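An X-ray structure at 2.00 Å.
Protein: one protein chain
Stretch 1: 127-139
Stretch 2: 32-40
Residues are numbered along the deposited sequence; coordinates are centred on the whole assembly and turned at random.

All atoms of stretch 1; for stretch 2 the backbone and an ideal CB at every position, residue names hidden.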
# COMPACT_ATOMS: atom_id res chain seq x y z
N GLY B 127 7.74 1.83 7.93
CA GLY B 127 7.42 1.23 6.65
C GLY B 127 8.65 0.68 5.96
O GLY B 127 8.62 -0.42 5.39
N TRP B 128 9.75 1.43 6.00
CA TRP B 128 10.98 0.99 5.35
C TRP B 128 11.60 -0.27 5.97
O TRP B 128 12.14 -1.11 5.26
CB TRP B 128 12.00 2.13 5.31
CG TRP B 128 11.73 3.05 4.16
CD1 TRP B 128 11.16 4.30 4.21
CD2 TRP B 128 11.91 2.74 2.77
NE1 TRP B 128 10.98 4.78 2.93
CE2 TRP B 128 11.43 3.85 2.03
CE3 TRP B 128 12.43 1.64 2.08
CZ2 TRP B 128 11.45 3.89 0.63
CZ3 TRP B 128 12.45 1.67 0.68
CH2 TRP B 128 11.96 2.79 -0.02
N PRO B 129 11.53 -0.40 7.31
CA PRO B 129 12.09 -1.58 7.96
C PRO B 129 11.37 -2.83 7.44
O PRO B 129 11.97 -3.90 7.30
CB PRO B 129 11.82 -1.31 9.43
CG PRO B 129 11.97 0.18 9.51
CD PRO B 129 11.18 0.63 8.31
N GLN B 130 10.08 -2.69 7.15
CA GLN B 130 9.28 -3.79 6.62
C GLN B 130 9.73 -4.11 5.20
O GLN B 130 9.86 -5.28 4.83
CB GLN B 130 7.79 -3.42 6.64
CG GLN B 130 7.26 -3.06 8.02
CD GLN B 130 5.85 -2.48 7.99
OE1 GLN B 130 5.59 -1.49 7.30
NE2 GLN B 130 4.94 -3.09 8.74
N PHE B 131 9.97 -3.09 4.39
CA PHE B 131 10.41 -3.30 3.02
C PHE B 131 11.78 -3.99 3.00
O PHE B 131 12.00 -4.94 2.24
CB PHE B 131 10.49 -1.98 2.25
CG PHE B 131 9.15 -1.39 1.88
CD1 PHE B 131 8.14 -2.19 1.35
CD2 PHE B 131 8.92 -0.02 2.00
CE1 PHE B 131 6.92 -1.63 0.95
CE2 PHE B 131 7.71 0.55 1.60
CZ PHE B 131 6.71 -0.26 1.07
N PHE B 132 12.70 -3.53 3.85
CA PHE B 132 14.03 -4.12 3.89
C PHE B 132 14.01 -5.56 4.39
O PHE B 132 14.86 -6.37 4.01
CB PHE B 132 14.96 -3.27 4.76
CG PHE B 132 15.30 -1.94 4.15
CD1 PHE B 132 15.20 -1.75 2.77
CD2 PHE B 132 15.77 -0.90 4.94
CE1 PHE B 132 15.57 -0.53 2.20
CE2 PHE B 132 16.14 0.32 4.38
CZ PHE B 132 16.04 0.50 3.00
N GLU B 133 13.04 -5.89 5.24
CA GLU B 133 12.91 -7.25 5.74
C GLU B 133 12.58 -8.15 4.55
O GLU B 133 13.16 -9.23 4.40
CB GLU B 133 11.79 -7.33 6.78
CG GLU B 133 12.22 -6.93 8.17
CD GLU B 133 12.93 -8.06 8.90
OE1 GLU B 133 13.96 -8.55 8.39
OE2 GLU B 133 12.46 -8.44 9.99
N LYS B 134 11.66 -7.70 3.71
CA LYS B 134 11.28 -8.49 2.54
C LYS B 134 12.41 -8.50 1.51
O LYS B 134 12.52 -9.42 0.72
CB LYS B 134 9.99 -7.93 1.91
CG LYS B 134 8.77 -8.07 2.82
CD LYS B 134 7.51 -7.50 2.19
CE LYS B 134 7.07 -8.29 0.98
NZ LYS B 134 5.80 -7.75 0.40
N LEU B 135 13.25 -7.46 1.54
CA LEU B 135 14.37 -7.38 0.62
C LEU B 135 15.41 -8.43 1.01
O LEU B 135 15.93 -9.16 0.16
CB LEU B 135 15.01 -5.99 0.66
CG LEU B 135 16.37 -5.83 -0.04
CD1 LEU B 135 16.23 -6.17 -1.51
CD2 LEU B 135 16.88 -4.39 0.12
N GLU B 136 15.70 -8.52 2.31
CA GLU B 136 16.66 -9.50 2.80
C GLU B 136 16.16 -10.92 2.61
O GLU B 136 16.94 -11.84 2.35
CB GLU B 136 16.97 -9.24 4.27
CG GLU B 136 17.85 -8.03 4.48
CD GLU B 136 18.22 -7.82 5.92
OE1 GLU B 136 17.35 -7.38 6.70
OE2 GLU B 136 19.38 -8.12 6.28
N GLN B 137 14.85 -11.08 2.73
CA GLN B 137 14.21 -12.39 2.55
C GLN B 137 14.39 -12.83 1.10
O GLN B 137 14.71 -13.98 0.82
CB GLN B 137 12.72 -12.29 2.90
CG GLN B 137 11.91 -13.50 2.47
CD GLN B 137 10.43 -13.36 2.80
OE1 GLN B 137 9.79 -12.35 2.45
NE2 GLN B 137 9.87 -14.36 3.46
N LEU B 138 14.18 -11.89 0.18
CA LEU B 138 14.32 -12.16 -1.25
C LEU B 138 15.75 -12.58 -1.58
O LEU B 138 15.97 -13.59 -2.26
CB LEU B 138 13.95 -10.92 -2.06
CG LEU B 138 14.23 -10.98 -3.56
CD1 LEU B 138 13.34 -12.03 -4.20
CD2 LEU B 138 13.98 -9.61 -4.19
N LEU B 139 16.72 -11.81 -1.11
CA LEU B 139 18.13 -12.09 -1.35
C LEU B 139 18.54 -13.47 -0.83
O LEU B 139 19.41 -14.13 -1.42
CB LEU B 139 19.01 -11.00 -0.73
CG LEU B 139 18.90 -9.61 -1.38
CD1 LEU B 139 19.80 -8.59 -0.66
CD2 LEU B 139 19.31 -9.71 -2.84
N UNK B 32 11.07 -6.72 -11.82
CA UNK B 32 10.48 -7.94 -11.28
C UNK B 32 10.98 -8.25 -9.87
O UNK B 32 10.29 -8.92 -9.09
CB UNK B 32 10.78 -9.12 -12.21
N UNK B 33 12.17 -7.77 -9.55
CA UNK B 33 12.75 -7.97 -8.23
C UNK B 33 12.21 -6.91 -7.26
O UNK B 33 11.85 -7.22 -6.13
CB UNK B 33 14.28 -7.91 -8.30
N UNK B 34 12.14 -5.66 -7.71
CA UNK B 34 11.60 -4.58 -6.89
C UNK B 34 10.19 -4.95 -6.43
O UNK B 34 9.83 -4.77 -5.27
CB UNK B 34 11.59 -3.26 -7.66
N UNK B 35 9.39 -5.49 -7.35
CA UNK B 35 8.03 -5.88 -7.04
C UNK B 35 7.95 -6.95 -5.95
O UNK B 35 6.95 -7.05 -5.24
CB UNK B 35 7.34 -6.38 -8.31
N UNK B 36 9.02 -7.72 -5.80
CA UNK B 36 9.09 -8.79 -4.82
C UNK B 36 9.18 -8.30 -3.37
O UNK B 36 8.60 -8.91 -2.47
CB UNK B 36 10.30 -9.68 -5.13
N UNK B 37 9.90 -7.21 -3.14
CA UNK B 37 10.04 -6.69 -1.78
C UNK B 37 9.32 -5.36 -1.61
O UNK B 37 8.99 -4.96 -0.49
CB UNK B 37 11.52 -6.53 -1.42
N UNK B 38 9.07 -4.67 -2.72
CA UNK B 38 8.37 -3.40 -2.66
C UNK B 38 6.97 -3.61 -3.22
O UNK B 38 6.07 -4.02 -2.48
CB UNK B 38 9.12 -2.31 -3.43
N UNK B 39 6.78 -3.33 -4.50
CA UNK B 39 5.49 -3.53 -5.17
C UNK B 39 5.59 -3.23 -6.66
O UNK B 39 6.65 -2.81 -7.15
CB UNK B 39 4.41 -2.65 -4.53
N UNK B 40 4.49 -3.45 -7.36
CA UNK B 40 4.36 -3.22 -8.79
C UNK B 40 5.03 -1.92 -9.19
O UNK B 40 4.85 -0.89 -8.53
CB UNK B 40 2.89 -3.20 -9.20

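Stretch 1 is one helix. A second helix begins earlier in the chain and runs through position 32; its axis comes within 9.1 Å of the first at 124° between N-to-C directions.

At position 32 the ideal CB has nothing of stretch 1 within 5.5 Å, so stretch 1 leaves the choice open. The residue is His32, which makes no contact.

Position 33 points sideways, its ideal CB 4.5 Å from Leu138 CD2. A branched or long apolar side chain could use that methyl. Leu33 does so lightly, with CG 4.2 Å from Leu138 CD2; the backbone O of Leu33 lies closer, 3.7 Å from the same CD2.

Positions 34 and 35 have no atom of stretch 1 within 5.5 Å of their ideal CB, so stretch 1 sets no demand at either. They are Ile34, directed away, and Glu35, out of reach.

At position 36 the ideal CB stands 3.8 Å from Leu138 CD2. The direction is sideways, so an apolar chain could lie over the leucine, or a long polar one could pass it with its methylenes. Glu36 takes the second course: its CG packs 3.5 Å from Leu138 CD1, while the end of the side chain leads away.

Position 37 is the tightest. The CA of position 37 is 4.8 Å from Lys134 CA, and its ideal CB is 3.6 Å from both Lys134 C and Leu135 N. The sideways CA-to-CB bond skirts the helix backbone, leaving a large side chain to spread among Trp128, Phe131, Leu135 and Leu138; a big aromatic or long aliphatic group would suit. Trp37, with chi1 at 58° (p), has the largest area covered by the other stretch, 142 Å². Leu135 CD1 sits over one ring face, 3.9 Å from the centroid of the Trp37 five-membered ring and 12° off its normal, a CH-pi contact. Leu138 CD2 meets the ring edge, 3.9 Å from Trp37 CD1, and Trp128 CZ3 lies 4.1 Å from Trp37 CZ3.

Position 38 has phi/psi of -108/-95 and points away, yet its ideal CB is 4.9 Å from Phe131 CD1, so a flexible apolar chain could turn back to the ring. Leu38 does: its CD1 is 3.5 Å from the Phe131 ring centroid, 6° off the normal. A water O donates hydrogen bonds to Trp37 O (2.9 Å) and Leu38 O (3.1 Å) and accepts one from Lys134 NZ (2.8 Å).

Position 39 is extended (-176/177), with nothing of stretch 1 within 5.5 Å of its ideal CB; only a long side chain could reach back. Selenomethionine Met39 brings CE 3.9 Å from Phe131 CZ.

Position 40 is unconstrained by stretch 1, and Lys40 stays clear.

Stretch 2, residues 32-40: HLIEEWLMK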
# COMPACT_ATOMS: atom_id res chain seq x y z
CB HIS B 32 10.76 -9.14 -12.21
CG HIS B 32 12.16 -9.67 -12.12
ND1 HIS B 32 13.26 -8.96 -12.54
CD2 HIS B 32 12.63 -10.86 -11.67
CE1 HIS B 32 14.35 -9.70 -12.36
NE2 HIS B 32 13.99 -10.85 -11.84
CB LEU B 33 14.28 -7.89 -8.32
CG LEU B 33 15.10 -9.18 -8.20
CD1 LEU B 33 14.39 -10.36 -8.84
CD2 LEU B 33 16.48 -8.97 -8.84
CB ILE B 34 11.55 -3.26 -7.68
CG1 ILE B 34 12.97 -2.84 -8.03
CG2 ILE B 34 10.83 -2.18 -6.84
CD1 ILE B 34 13.07 -1.64 -8.95
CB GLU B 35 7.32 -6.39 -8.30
CG GLU B 35 5.87 -6.77 -8.06
CD GLU B 35 5.23 -7.40 -9.28
OE1 GLU B 35 5.27 -6.78 -10.36
OE2 GLU B 35 4.68 -8.52 -9.15
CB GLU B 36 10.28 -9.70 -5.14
CG GLU B 36 10.04 -11.17 -4.88
CD GLU B 36 8.78 -11.68 -5.58
OE1 GLU B 36 8.69 -11.57 -6.82
OE2 GLU B 36 7.88 -12.17 -4.87
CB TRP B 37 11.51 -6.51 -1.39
CG TRP B 37 12.29 -5.60 -2.29
CD1 TRP B 37 12.94 -5.95 -3.44
CD2 TRP B 37 12.49 -4.20 -2.13
NE1 TRP B 37 13.54 -4.85 -4.00
CE2 TRP B 37 13.28 -3.76 -3.22
CE3 TRP B 37 12.09 -3.26 -1.17
CZ2 TRP B 37 13.67 -2.43 -3.38
CZ3 TRP B 37 12.47 -1.93 -1.33
CH2 TRP B 37 13.26 -1.53 -2.43
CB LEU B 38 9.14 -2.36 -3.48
CG LEU B 38 8.67 -0.92 -3.32
CD1 LEU B 38 8.88 -0.45 -1.87
CD2 LEU B 38 9.45 -0.05 -4.27
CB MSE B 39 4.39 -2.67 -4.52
CG MSE B 39 4.52 -1.18 -4.79
SE MSE B 39 3.34 -0.09 -3.67
CE MSE B 39 4.50 0.18 -2.14
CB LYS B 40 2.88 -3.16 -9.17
CG LYS B 40 2.52 -3.76 -10.51
CD LYS B 40 3.22 -3.08 -11.67
CE LYS B 40 2.70 -3.64 -13.00
NZ LYS B 40 1.22 -3.43 -13.15
O HOH W 1 6.28 -5.04 0.45
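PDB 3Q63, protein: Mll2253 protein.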